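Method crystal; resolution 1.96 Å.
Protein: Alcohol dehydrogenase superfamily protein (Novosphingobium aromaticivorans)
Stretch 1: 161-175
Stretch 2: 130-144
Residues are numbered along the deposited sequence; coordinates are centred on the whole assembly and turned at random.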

# COMPACT_ATOMS: atom_id res chain seq x y z
N GLY A 161 -8.63 -26.61 -8.73
CA GLY A 161 -8.43 -25.17 -8.66
C GLY A 161 -6.99 -24.68 -8.51
O GLY A 161 -6.05 -25.47 -8.46
N GLY A 162 -6.85 -23.36 -8.44
CA GLY A 162 -5.53 -22.74 -8.32
C GLY A 162 -4.66 -23.26 -7.19
O GLY A 162 -3.58 -23.82 -7.43
N VAL A 163 -5.11 -23.06 -5.96
CA VAL A 163 -4.36 -23.53 -4.79
C VAL A 163 -4.42 -25.05 -4.71
O VAL A 163 -3.45 -25.72 -4.37
CB VAL A 163 -4.94 -22.94 -3.49
CG1 VAL A 163 -4.12 -23.39 -2.28
CG2 VAL A 163 -4.98 -21.43 -3.58
N GLY A 164 -5.59 -25.59 -5.02
CA GLY A 164 -5.80 -27.03 -4.95
C GLY A 164 -4.83 -27.92 -5.71
O GLY A 164 -4.24 -28.83 -5.13
N HIS A 165 -4.65 -27.66 -7.00
CA HIS A 165 -3.76 -28.51 -7.79
C HIS A 165 -2.31 -28.47 -7.34
O HIS A 165 -1.60 -29.46 -7.45
CB HIS A 165 -3.89 -28.20 -9.30
CG HIS A 165 -3.11 -27.01 -9.76
ND1 HIS A 165 -3.50 -25.71 -9.49
CD2 HIS A 165 -2.00 -26.92 -10.53
CE1 HIS A 165 -2.66 -24.87 -10.08
NE2 HIS A 165 -1.74 -25.58 -10.71
N VAL A 166 -1.87 -27.33 -6.81
CA VAL A 166 -0.49 -27.25 -6.34
C VAL A 166 -0.38 -27.86 -4.94
O VAL A 166 0.65 -28.44 -4.59
CB VAL A 166 0.03 -25.79 -6.35
CG1 VAL A 166 0.20 -25.31 -7.78
CG2 VAL A 166 -0.92 -24.87 -5.59
N ALA A 167 -1.45 -27.75 -4.16
CA ALA A 167 -1.47 -28.32 -2.82
C ALA A 167 -1.36 -29.85 -2.94
O ALA A 167 -0.66 -30.50 -2.16
CB ALA A 167 -2.75 -27.94 -2.10
N ILE A 168 -2.05 -30.41 -3.93
CA ILE A 168 -2.00 -31.86 -4.16
C ILE A 168 -0.57 -32.32 -4.43
O ILE A 168 -0.10 -33.29 -3.85
CB ILE A 168 -2.85 -32.26 -5.39
CG1 ILE A 168 -4.34 -32.17 -5.07
CG2 ILE A 168 -2.46 -33.67 -5.85
CD1 ILE A 168 -5.24 -32.47 -6.25
N GLN A 169 0.11 -31.61 -5.32
CA GLN A 169 1.46 -31.96 -5.70
C GLN A 169 2.49 -31.77 -4.59
O GLN A 169 3.44 -32.55 -4.49
CB GLN A 169 1.86 -31.18 -6.96
CG GLN A 169 0.95 -31.49 -8.15
CD GLN A 169 1.28 -30.69 -9.39
OE1 GLN A 169 2.30 -30.93 -10.04
NE2 GLN A 169 0.43 -29.73 -9.73
N ILE A 170 2.30 -30.75 -3.76
CA ILE A 170 3.21 -30.51 -2.65
C ILE A 170 3.06 -31.66 -1.65
O ILE A 170 4.04 -32.27 -1.23
CB ILE A 170 2.91 -29.17 -1.93
CG1 ILE A 170 3.34 -27.99 -2.81
CG2 ILE A 170 3.65 -29.11 -0.58
CD1 ILE A 170 3.01 -26.64 -2.22
N ALA A 171 1.81 -31.96 -1.30
CA ALA A 171 1.51 -33.03 -0.35
C ALA A 171 2.07 -34.37 -0.81
O ALA A 171 2.68 -35.09 -0.03
CB ALA A 171 -0.00 -33.14 -0.15
N LEU A 172 1.87 -34.70 -2.09
CA LEU A 172 2.37 -35.96 -2.63
C LEU A 172 3.89 -36.03 -2.54
O LEU A 172 4.45 -37.04 -2.12
CB LEU A 172 1.93 -36.13 -4.09
CG LEU A 172 0.46 -36.49 -4.28
CD1 LEU A 172 0.05 -36.31 -5.74
CD2 LEU A 172 0.23 -37.94 -3.82
N ALA A 173 4.55 -34.94 -2.93
CA ALA A 173 6.00 -34.88 -2.88
C ALA A 173 6.53 -35.09 -1.47
O ALA A 173 7.61 -35.65 -1.27
CB ALA A 173 6.49 -33.55 -3.43
N ARG A 174 5.77 -34.64 -0.47
CA ARG A 174 6.20 -34.78 0.91
C ARG A 174 5.83 -36.12 1.56
O ARG A 174 5.93 -36.28 2.78
CB ARG A 174 5.67 -33.61 1.74
CG ARG A 174 6.16 -32.27 1.23
CD ARG A 174 5.67 -31.11 2.08
NE ARG A 174 6.40 -30.98 3.34
CZ ARG A 174 7.65 -30.54 3.45
NH1 ARG A 174 8.33 -30.18 2.37
NH2 ARG A 174 8.21 -30.44 4.64
N GLY A 175 5.39 -37.07 0.73
CA GLY A 175 5.06 -38.40 1.21
C GLY A 175 3.67 -38.70 1.74
O GLY A 175 3.43 -39.80 2.25
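Stretch 2 (130-144) VLPLVFITAWEGLVD

Stretch 2 is helical from about Pro132 through Asp144, with a wider pi-type turn at 140-144, where Asp144 N makes a weak bond to Trp139 O (3.3 Å). It packs on the helix 162-173 of stretch 1 with the two N-to-C directions 57° apart (signed crossing angle -57°) and an axial approach of 8.2 Å. The contact buries 650 Å², both sides summed, and no hydrogen bond crosses it, so side-chain packing carries the association.

The register begins at Val163 and Val134, whose CA atoms lie 4.6 Å apart. So close an approach matches the lack of a side chain at Gly162: its O is 3.4 Å from Val134 CB, and an ideal CB on it would fall 3.2 Å from Val134 CG1. Val163, a t rotamer, sets CG2 3.8 Å from Thr137 CG2 and CG1 4.0 Å from Ala138 CB. Val166 points toward stretch 2; its CG1 is 4.0 Å from both Leu131 CD1 and Val134 CG2, while its CG2 reaches Val134 O at 3.4 Å.

At Ala167 the small residues meet, its CA 4.9 Å from Ala138 CA and its CB 3.9 Å from Ala138 CB. Ala138 is a knob among Val163, Val166, Ala167 and Ile170. One turn farther along stretch 2, Leu142 CD1 lies 3.3 Å from Ala167 O.

Ile170 is the reciprocal knob, set among Phe135, Ala138, Trp139 and Leu142. Its CD1 stands 3.9 Å from the Phe135 ring centroid, 26° off the normal, a CH-pi contact over the face; the same atom meets the Trp139 edge, 4.0 Å from CE3. Ala171 touches more loosely, CB to Leu142 CD1 at 4.4 Å.

Arg174, the first residue to leave helical phi/psi, lays one guanidinium face against Val143, with NE 3.7 Å from Val143 CG2. NH1 is 3.6 Å from Trp139 CH2, and NE is buried without a polar partner.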

# COMPACT_ATOMS: atom_id res chain seq x y z
N VAL A 130 2.10 -18.39 -13.42
CA VAL A 130 0.88 -18.73 -12.68
C VAL A 130 1.12 -19.54 -11.42
O VAL A 130 0.18 -19.95 -10.75
CB VAL A 130 -0.11 -19.53 -13.56
CG1 VAL A 130 -0.53 -18.70 -14.76
CG2 VAL A 130 0.54 -20.84 -14.02
N LEU A 131 2.39 -19.73 -11.07
CA LEU A 131 2.75 -20.54 -9.91
C LEU A 131 2.92 -19.84 -8.54
O LEU A 131 2.40 -20.32 -7.53
CB LEU A 131 4.03 -21.31 -10.24
CG LEU A 131 4.31 -22.69 -9.65
CD1 LEU A 131 3.12 -23.62 -9.85
CD2 LEU A 131 5.55 -23.27 -10.35
N PRO A 132 3.62 -18.70 -8.49
CA PRO A 132 3.86 -17.97 -7.23
C PRO A 132 2.78 -17.92 -6.14
O PRO A 132 2.90 -18.60 -5.13
CB PRO A 132 4.28 -16.59 -7.71
CG PRO A 132 5.05 -16.91 -8.97
CD PRO A 132 4.13 -17.93 -9.64
N LEU A 133 1.74 -17.12 -6.34
CA LEU A 133 0.69 -17.00 -5.32
C LEU A 133 0.08 -18.31 -4.84
O LEU A 133 0.07 -18.59 -3.64
CB LEU A 133 -0.44 -16.08 -5.78
CG LEU A 133 -1.63 -15.99 -4.80
CD1 LEU A 133 -1.15 -15.48 -3.44
CD2 LEU A 133 -2.70 -15.07 -5.37
N VAL A 134 -0.43 -19.11 -5.77
CA VAL A 134 -1.06 -20.36 -5.36
C VAL A 134 -0.09 -21.34 -4.71
O VAL A 134 -0.47 -22.05 -3.79
CB VAL A 134 -1.80 -21.06 -6.55
CG1 VAL A 134 -2.90 -20.14 -7.07
CG2 VAL A 134 -0.83 -21.45 -7.65
N PHE A 135 1.17 -21.38 -5.16
CA PHE A 135 2.14 -22.28 -4.55
C PHE A 135 2.40 -21.84 -3.11
O PHE A 135 2.38 -22.65 -2.18
CB PHE A 135 3.48 -22.28 -5.30
CG PHE A 135 4.49 -23.24 -4.72
CD1 PHE A 135 4.52 -24.57 -5.15
CD2 PHE A 135 5.34 -22.84 -3.70
CE1 PHE A 135 5.40 -25.49 -4.55
CE2 PHE A 135 6.22 -23.75 -3.09
CZ PHE A 135 6.25 -25.08 -3.52
N ILE A 136 2.67 -20.55 -2.94
CA ILE A 136 2.93 -19.99 -1.62
C ILE A 136 1.72 -20.20 -0.71
O ILE A 136 1.87 -20.53 0.47
CB ILE A 136 3.25 -18.48 -1.73
CG1 ILE A 136 4.62 -18.30 -2.37
CG2 ILE A 136 3.20 -17.83 -0.36
CD1 ILE A 136 4.97 -16.86 -2.68
N THR A 137 0.52 -20.03 -1.26
CA THR A 137 -0.69 -20.22 -0.47
C THR A 137 -0.78 -21.67 -0.01
O THR A 137 -1.01 -21.95 1.17
CB THR A 137 -1.94 -19.84 -1.30
OG1 THR A 137 -1.88 -18.45 -1.65
CG2 THR A 137 -3.21 -20.10 -0.50
N ALA A 138 -0.57 -22.59 -0.95
CA ALA A 138 -0.62 -24.02 -0.64
C ALA A 138 0.45 -24.41 0.38
O ALA A 138 0.20 -25.20 1.29
CB ALA A 138 -0.42 -24.83 -1.92
N TRP A 139 1.64 -23.85 0.21
CA TRP A 139 2.76 -24.15 1.10
C TRP A 139 2.57 -23.63 2.53
O TRP A 139 2.89 -24.33 3.50
CB TRP A 139 4.05 -23.57 0.52
CG TRP A 139 5.29 -23.94 1.28
CD1 TRP A 139 5.78 -23.34 2.41
CD2 TRP A 139 6.18 -25.02 0.98
NE1 TRP A 139 6.92 -23.97 2.83
CE2 TRP A 139 7.19 -25.01 1.97
CE3 TRP A 139 6.23 -25.99 -0.02
CZ2 TRP A 139 8.24 -25.94 1.98
CZ3 TRP A 139 7.27 -26.92 -0.01
CH2 TRP A 139 8.26 -26.88 0.98
N GLU A 140 2.07 -22.41 2.67
CA GLU A 140 1.88 -21.86 4.01
C GLU A 140 0.90 -22.71 4.80
O GLU A 140 1.04 -22.85 6.01
CB GLU A 140 1.38 -20.42 3.95
CG GLU A 140 2.31 -19.48 3.19
CD GLU A 140 2.10 -18.02 3.56
OE1 GLU A 140 0.93 -17.60 3.71
OE2 GLU A 140 3.11 -17.30 3.69
N GLY A 141 -0.09 -23.28 4.12
CA GLY A 141 -1.08 -24.09 4.80
C GLY A 141 -0.59 -25.49 5.12
O GLY A 141 -0.70 -25.96 6.26
N LEU A 142 -0.04 -26.15 4.11
CA LEU A 142 0.44 -27.52 4.25
C LEU A 142 1.73 -27.69 5.05
O LEU A 142 1.87 -28.67 5.78
CB LEU A 142 0.66 -28.15 2.87
CG LEU A 142 -0.56 -28.34 1.96
CD1 LEU A 142 -0.08 -28.78 0.58
CD2 LEU A 142 -1.51 -29.35 2.57
N VAL A 143 2.66 -26.76 4.91
CA VAL A 143 3.93 -26.87 5.60
C VAL A 143 4.07 -25.95 6.81
O VAL A 143 4.23 -26.43 7.94
CB VAL A 143 5.10 -26.62 4.62
CG1 VAL A 143 6.44 -26.81 5.34
CG2 VAL A 143 4.99 -27.57 3.44
N ASP A 144 4.02 -24.64 6.60
CA ASP A 144 4.15 -23.70 7.70
C ASP A 144 3.15 -23.94 8.83
O ASP A 144 3.53 -24.04 9.99
CB ASP A 144 4.02 -22.25 7.20
CG ASP A 144 5.15 -21.85 6.27
OD1 ASP A 144 6.27 -22.38 6.42
OD2 ASP A 144 4.94 -20.98 5.40